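Local coordinates for diacylglycerol lipase (Aspergillus oryzae, PDB 5XK2), which probably hydrolyses the ester bonds of mono- and diacylglycerols to release fatty acids, at residues G73-D78 with D129-T134; I84-R89 with K133-L138; P108-G113 with A162-R167. All blocks are in the same frame, centred on the assembly; numbering follows the deposited sequence.

Interaction 1 of 3, residues G73-D78 with D129-T134; sequences GFVAVD and DRIIKT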
# COMPACT_ATOMS: atom_id res chain seq x y z
N GLY A 73 19.90 -1.64 1.33
CA GLY A 73 20.59 -0.43 1.74
C GLY A 73 22.07 -0.51 1.47
O GLY A 73 22.52 -1.31 0.66
N PHE A 74 22.84 0.33 2.14
CA PHE A 74 24.28 0.38 1.88
C PHE A 74 25.02 0.99 3.06
O PHE A 74 24.42 1.67 3.89
CB PHE A 74 24.59 1.18 0.59
CG PHE A 74 23.98 2.56 0.58
CD1 PHE A 74 24.54 3.59 1.32
CD2 PHE A 74 22.83 2.81 -0.16
CE1 PHE A 74 23.93 4.87 1.34
CE2 PHE A 74 22.23 4.07 -0.16
CZ PHE A 74 22.77 5.10 0.58
N VAL A 75 26.32 0.74 3.10
CA VAL A 75 27.24 1.52 3.92
C VAL A 75 28.09 2.32 2.95
O VAL A 75 28.71 1.74 2.05
CB VAL A 75 28.14 0.65 4.80
CG1 VAL A 75 29.03 1.53 5.67
CG2 VAL A 75 27.28 -0.26 5.68
N ALA A 76 28.09 3.64 3.10
CA ALA A 76 28.83 4.50 2.19
C ALA A 76 29.79 5.42 2.94
O ALA A 76 29.64 5.64 4.15
CB ALA A 76 27.84 5.34 1.36
N VAL A 77 30.79 5.91 2.22
CA VAL A 77 31.77 6.81 2.81
C VAL A 77 31.59 8.19 2.19
O VAL A 77 31.63 8.32 0.95
CB VAL A 77 33.21 6.32 2.56
CG1 VAL A 77 34.20 7.34 3.10
CG2 VAL A 77 33.44 4.96 3.19
N ASP A 78 31.38 9.20 3.03
CA ASP A 78 31.28 10.58 2.58
C ASP A 78 32.52 11.31 3.09
O ASP A 78 32.61 11.67 4.27
CB ASP A 78 29.98 11.19 3.12
CG ASP A 78 29.78 12.64 2.71
OD1 ASP A 78 30.75 13.33 2.35
OD2 ASP A 78 28.62 13.12 2.78
N ASP A 129 25.74 -8.15 11.08
CA ASP A 129 27.12 -8.63 11.09
C ASP A 129 27.96 -8.04 9.94
O ASP A 129 29.10 -7.61 10.16
CB ASP A 129 27.14 -10.16 11.01
CG ASP A 129 26.57 -10.80 12.27
OD1 ASP A 129 26.58 -10.15 13.33
OD2 ASP A 129 26.11 -11.96 12.19
N ARG A 130 27.38 -8.01 8.75
CA ARG A 130 28.01 -7.40 7.57
C ARG A 130 28.30 -5.93 7.78
O ARG A 130 29.35 -5.42 7.42
CB ARG A 130 27.11 -7.53 6.36
CG ARG A 130 27.32 -8.71 5.49
CD ARG A 130 26.17 -8.71 4.51
NE ARG A 130 24.94 -9.17 5.14
CZ ARG A 130 23.82 -9.39 4.47
NH1 ARG A 130 23.77 -9.15 3.17
NH2 ARG A 130 22.75 -9.85 5.10
N ILE A 131 27.34 -5.23 8.38
CA ILE A 131 27.48 -3.79 8.58
C ILE A 131 28.56 -3.48 9.62
O ILE A 131 29.40 -2.60 9.42
CB ILE A 131 26.12 -3.16 8.97
CG1 ILE A 131 25.20 -3.17 7.73
CG2 ILE A 131 26.32 -1.75 9.50
CD1 ILE A 131 23.75 -2.81 8.02
N ILE A 132 28.57 -4.21 10.73
CA ILE A 132 29.60 -4.02 11.74
C ILE A 132 30.98 -4.35 11.19
O ILE A 132 31.95 -3.62 11.45
CB ILE A 132 29.28 -4.88 12.98
CG1 ILE A 132 28.06 -4.29 13.69
CG2 ILE A 132 30.49 -4.94 13.93
CD1 ILE A 132 27.57 -5.12 14.84
N LYS A 133 31.06 -5.42 10.40
CA LYS A 133 32.32 -5.80 9.76
C LYS A 133 32.84 -4.63 8.94
O LYS A 133 34.02 -4.27 9.00
CB LYS A 133 32.14 -7.03 8.87
CG LYS A 133 33.41 -7.45 8.11
CD LYS A 133 33.07 -8.49 7.04
CE LYS A 133 34.32 -9.15 6.43
NZ LYS A 133 34.66 -8.63 5.06
N THR A 134 31.93 -4.02 8.19
CA THR A 134 32.29 -2.90 7.32
C THR A 134 32.68 -1.66 8.12
O THR A 134 33.65 -0.98 7.77
CB THR A 134 31.14 -2.58 6.35
OG1 THR A 134 30.87 -3.73 5.53
CG2 THR A 134 31.53 -1.41 5.44
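The seating of Val75 against Ile131 and Thr134 belongs to the helix-on-sheet layer of an alpha/beta-hydrolase fold, in which helix 118-138 lies over one face of the central mixed sheet. Between these two segments Val75 alone makes the contact from the strand: it turns its CB toward the helix, whereas Phe74 and Ala76 turn theirs away, and Val77 meets the helix further on, at Leu138. The two methyls of Val75 divide the work. With CG1 anti to the backbone N (chi1 -178°), that methyl meets Thr134 tip to tip, Val75 CG1 lying 3.9 Å from Thr134 CG2. The other methyl runs at a slant to the isoleucine, and Val75 CG2 comes within 4.1 Å of Ile131 CG1. Val75 and Ile131 are also the pair with the closest backbones, 7.1 Å from CA to CA.

The hydroxyl of Thr134 is satisfied within its own helix. It bends back and donates a bond of 3.0 Å from Thr134 OG1 to Arg130 O, tilted 29° from the carbonyl plane. Thr134 N reaches the same oxygen from the opposite face, so two donors from one residue hold Arg130 O. The bond fixes the rotation of the threonine and leaves its methyl as the group presented to Val75.

The same helix surface continues over both flanking strands: Thr134 touches Lys60 and Leu61 of strand 58-65, and Ile131 touches Phe88 of strand 83-89. The result is the buried, aliphatic helix-to-strand packing found in three-layered alpha/beta-hydrolases.

Interaction 2 of 3, residues I84-R89 with K133-L138; sequences IVVAFR and KTLDEL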
# COMPACT_ATOMS: atom_id res chain seq x y z
N ILE A 84 30.54 8.21 7.87
CA ILE A 84 30.23 6.88 7.37
C ILE A 84 28.74 6.76 7.51
O ILE A 84 28.20 6.99 8.59
CB ILE A 84 30.92 5.77 8.17
CG1 ILE A 84 32.45 5.96 8.19
CG2 ILE A 84 30.50 4.39 7.63
CD1 ILE A 84 33.09 6.02 6.83
N VAL A 85 28.06 6.44 6.42
CA VAL A 85 26.61 6.43 6.41
C VAL A 85 26.09 5.01 6.26
O VAL A 85 26.46 4.30 5.33
CB VAL A 85 26.08 7.29 5.25
CG1 VAL A 85 24.57 7.29 5.26
CG2 VAL A 85 26.63 8.71 5.34
N VAL A 86 25.24 4.59 7.19
CA VAL A 86 24.56 3.31 7.12
C VAL A 86 23.10 3.63 6.81
O VAL A 86 22.41 4.23 7.63
CB VAL A 86 24.67 2.52 8.45
CG1 VAL A 86 23.98 1.16 8.32
CG2 VAL A 86 26.14 2.38 8.87
N ALA A 87 22.62 3.25 5.63
CA ALA A 87 21.31 3.69 5.19
C ALA A 87 20.44 2.49 4.87
O ALA A 87 20.91 1.53 4.24
CB ALA A 87 21.43 4.61 3.97
N PHE A 88 19.17 2.54 5.27
CA PHE A 88 18.25 1.43 5.08
C PHE A 88 17.00 1.79 4.30
O PHE A 88 16.40 2.84 4.53
CB PHE A 88 17.76 0.87 6.41
CG PHE A 88 18.83 0.37 7.31
CD1 PHE A 88 19.25 -0.96 7.26
CD2 PHE A 88 19.38 1.22 8.26
CE1 PHE A 88 20.23 -1.42 8.13
CE2 PHE A 88 20.38 0.77 9.13
CZ PHE A 88 20.80 -0.56 9.06
N ARG A 89 16.59 0.86 3.44
CA ARG A 89 15.28 0.86 2.80
C ARG A 89 14.53 -0.33 3.36
O ARG A 89 15.04 -1.46 3.36
CB ARG A 89 15.39 0.74 1.28
CG ARG A 89 14.09 1.04 0.55
CD ARG A 89 13.90 0.11 -0.65
NE ARG A 89 13.57 -1.23 -0.15
CZ ARG A 89 13.89 -2.37 -0.74
NH1 ARG A 89 14.55 -2.36 -1.90
NH2 ARG A 89 13.55 -3.52 -0.18
N LYS A 133 31.06 -5.42 10.40
CA LYS A 133 32.32 -5.80 9.76
C LYS A 133 32.84 -4.63 8.94
O LYS A 133 34.02 -4.27 9.00
CB LYS A 133 32.14 -7.03 8.87
CG LYS A 133 33.41 -7.45 8.11
CD LYS A 133 33.07 -8.49 7.04
CE LYS A 133 34.32 -9.15 6.43
NZ LYS A 133 34.66 -8.63 5.06
N THR A 134 31.93 -4.02 8.19
CA THR A 134 32.29 -2.90 7.32
C THR A 134 32.68 -1.66 8.12
O THR A 134 33.65 -0.98 7.77
CB THR A 134 31.14 -2.58 6.35
OG1 THR A 134 30.87 -3.73 5.53
CG2 THR A 134 31.53 -1.41 5.44
N LEU A 135 31.94 -1.34 9.19
CA LEU A 135 32.30 -0.20 10.02
C LEU A 135 33.72 -0.39 10.58
O LEU A 135 34.52 0.54 10.59
CB LEU A 135 31.29 -0.02 11.17
CG LEU A 135 29.89 0.41 10.72
CD1 LEU A 135 28.97 0.53 11.93
CD2 LEU A 135 29.95 1.72 9.97
N ASP A 136 34.00 -1.61 11.02
CA ASP A 136 35.31 -1.91 11.60
C ASP A 136 36.43 -1.77 10.55
O ASP A 136 37.50 -1.24 10.85
CB ASP A 136 35.29 -3.31 12.22
CG ASP A 136 34.46 -3.39 13.51
OD1 ASP A 136 33.96 -2.34 13.99
OD2 ASP A 136 34.32 -4.51 14.03
N GLU A 137 36.16 -2.21 9.33
CA GLU A 137 37.15 -2.09 8.25
C GLU A 137 37.41 -0.61 7.91
O GLU A 137 38.53 -0.23 7.61
CB GLU A 137 36.67 -2.84 7.00
CG GLU A 137 36.69 -4.36 7.15
CD GLU A 137 35.95 -5.08 6.05
OE1 GLU A 137 35.25 -4.40 5.26
OE2 GLU A 137 36.07 -6.32 5.97
N LEU A 138 36.37 0.21 7.98
CA LEU A 138 36.50 1.61 7.60
C LEU A 138 37.16 2.47 8.67
O LEU A 138 37.67 3.54 8.39
CB LEU A 138 35.12 2.20 7.26
CG LEU A 138 34.55 1.67 5.96
CD1 LEU A 138 33.08 2.08 5.83
CD2 LEU A 138 35.38 2.24 4.80
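Where Ile84 and Val86 meet Leu135 and Leu138, no flat group touches across the contact. The Phe88 ring is wedged between helices 118-138 and 154-168, and one flat group nearby, the Glu137 carboxylate on another side of the helix, has its OE2 met on the syn side by Lys133 NZ in a salt bridge of 2.9 Å, 17° out of the carboxylate plane.

The contact itself is methyl against methyl. Ile84 CG2 reaches Leu135 CD2 at 3.6 Å, the two side chains lying alongside and pointing opposite ways. The same methyl lies 3.9 Å from Leu138 CD1, because a first torsion of -56° sets CG2 opposite the backbone N and directs it between the two leucines. Strand 83-89, helix 118-138 and the parallel neighbouring strand 146-152 form a beta-alpha-beta crossover, and the helix segment runs back nearly antiparallel to its strand, at 171°, with the axes 10.5 Å apart. Two residues farther along the strand, Val86 crosses Leu135 at about a right angle, with Val86 CG2 at 4.0 Å from Leu135 CD2. Ile84 also touches Tyr145, while Val86 touches Ile131 one turn earlier on the helix.

Interaction 3 of 3, residues P108-G113 with A162-R167; sequences PGLCDG and AAADLR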
# COMPACT_ATOMS: atom_id res chain seq x y z
N PRO A 108 15.19 -7.55 22.10
CA PRO A 108 16.44 -7.24 21.39
C PRO A 108 17.70 -7.36 22.23
O PRO A 108 18.78 -7.16 21.68
CB PRO A 108 16.22 -5.80 20.92
CG PRO A 108 15.42 -5.21 22.03
CD PRO A 108 14.48 -6.31 22.49
N GLY A 109 17.58 -7.53 23.54
CA GLY A 109 18.75 -7.67 24.40
C GLY A 109 19.47 -6.35 24.61
O GLY A 109 20.70 -6.32 24.74
N LEU A 110 18.72 -5.25 24.57
CA LEU A 110 19.32 -3.93 24.71
C LEU A 110 19.24 -3.26 26.07
O LEU A 110 20.08 -2.43 26.38
CB LEU A 110 18.69 -2.98 23.70
CG LEU A 110 18.83 -3.39 22.24
CD1 LEU A 110 18.12 -2.40 21.32
CD2 LEU A 110 20.31 -3.53 21.87
N CYS A 111 18.28 -3.66 26.89
CA CYS A 111 18.04 -3.00 28.17
C CYS A 111 16.91 -3.71 28.93
O CYS A 111 16.18 -4.53 28.36
CB CYS A 111 17.71 -1.50 28.00
SG CYS A 111 16.61 -1.00 26.62
N ASP A 112 16.79 -3.38 30.21
CA ASP A 112 15.85 -4.10 31.06
C ASP A 112 14.40 -3.84 30.66
O ASP A 112 13.94 -2.69 30.67
CB ASP A 112 16.04 -3.70 32.53
CG ASP A 112 17.40 -4.11 33.08
OD1 ASP A 112 18.12 -4.91 32.43
OD2 ASP A 112 17.74 -3.63 34.18
N GLY A 113 13.67 -4.91 30.36
CA GLY A 113 12.27 -4.85 29.99
C GLY A 113 12.04 -4.28 28.60
O GLY A 113 10.90 -4.00 28.22
N ALA A 162 18.74 -0.15 14.54
CA ALA A 162 20.17 -0.30 14.25
C ALA A 162 20.99 0.71 15.04
O ALA A 162 22.01 0.36 15.63
CB ALA A 162 20.44 -0.13 12.74
N ALA A 163 20.57 1.97 15.05
CA ALA A 163 21.30 2.99 15.80
C ALA A 163 21.36 2.63 17.29
O ALA A 163 22.40 2.75 17.92
CB ALA A 163 20.64 4.38 15.61
N ALA A 164 20.23 2.20 17.83
CA ALA A 164 20.14 1.84 19.25
C ALA A 164 21.17 0.76 19.58
O ALA A 164 21.93 0.86 20.55
CB ALA A 164 18.75 1.35 19.58
N ASP A 165 21.18 -0.27 18.75
CA ASP A 165 22.08 -1.42 18.96
C ASP A 165 23.54 -1.01 18.79
O ASP A 165 24.39 -1.31 19.65
CB ASP A 165 21.68 -2.54 17.98
CG ASP A 165 22.34 -3.88 18.28
OD1 ASP A 165 22.79 -4.11 19.42
OD2 ASP A 165 22.38 -4.72 17.36
N LEU A 166 23.84 -0.33 17.68
CA LEU A 166 25.20 0.12 17.44
C LEU A 166 25.76 0.94 18.59
O LEU A 166 26.92 0.78 18.97
CB LEU A 166 25.28 0.91 16.12
CG LEU A 166 25.12 0.02 14.89
CD1 LEU A 166 25.01 0.90 13.63
CD2 LEU A 166 26.32 -0.94 14.72
N ARG A 167 24.94 1.82 19.18
CA ARG A 167 25.41 2.62 20.29
C ARG A 167 25.78 1.77 21.50
O ARG A 167 26.74 2.11 22.19
CB ARG A 167 24.34 3.64 20.71
CG ARG A 167 24.15 4.76 19.68
CD ARG A 167 22.77 5.36 19.92
NE ARG A 167 22.47 6.39 18.93
CZ ARG A 167 21.27 6.93 18.79
NH1 ARG A 167 20.25 6.49 19.52
NH2 ARG A 167 21.08 7.88 17.88
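Two first torsions bring Leu110 and Asp165 together. In Leu110 a chi1 of -59° turns CG away from the carbonyl carbon and carries the forked end of the side chain to the helix; in Asp165 a chi1 of -169° places CG anti to the backbone N, and the aspartate side chain then runs roughly perpendicular to that of the leucine. The fork is split between two neighbours. Leu110 CD1 packs on Ala164 CB at 4.2 Å, an aliphatic contact, whereas Leu110 CD2 lies 3.5 Å from Asp165 OD1 and 4.0 Å from Asp165 CA. The approach of methyl to oxygen is plain packing beside a buried carboxylate.

The polar needs of Asp165 are met from elsewhere. Its OD2 receives a hydrogen bond from Trp124 NE1 and forms a salt bridge with Arg128, both on helix 118-138, and this pairing would probably favour the ionised form and hold the carboxylate in place while Leu110 covers another part of it.

Just after Leu110 the disulfide between Cys111 and Cys114 pins a tight turn; just before it, Gly109 has a positive phi of 74°, which favours glycine. The loop joins strands 105-106 and 116-117, the two strands of a small antiparallel sheet. From there it reaches over helix 154-168 between two other helices: Pro108 and Asp165 both touch Trp121 of helix 118-138, while Cys111 and Ala164 rest on helix 186-195.

Overall arrangement
Interactions 1 and 2 are neighbouring parts of one core interface: helix 118-138 lies on strands 71-78 and 83-89, the contact centres are about 2 Å apart, and Val75 CG1 packs on Ile84 CG2 at 3.8 Å. Both are packing of apolar carbons; in interaction 1 the one polar group at the contact, the hydroxyl of Thr134, bonds back into its helix. Interaction 3, with its centre about 18 to 19 Å from theirs, sets a partly exposed loop leucine on a buried alanine and a carboxylate held by a salt bridge, so charge enters where the loop meets the helix layer. Leu166 connects the regions, since its CD2 touches both Ile132 and Leu135.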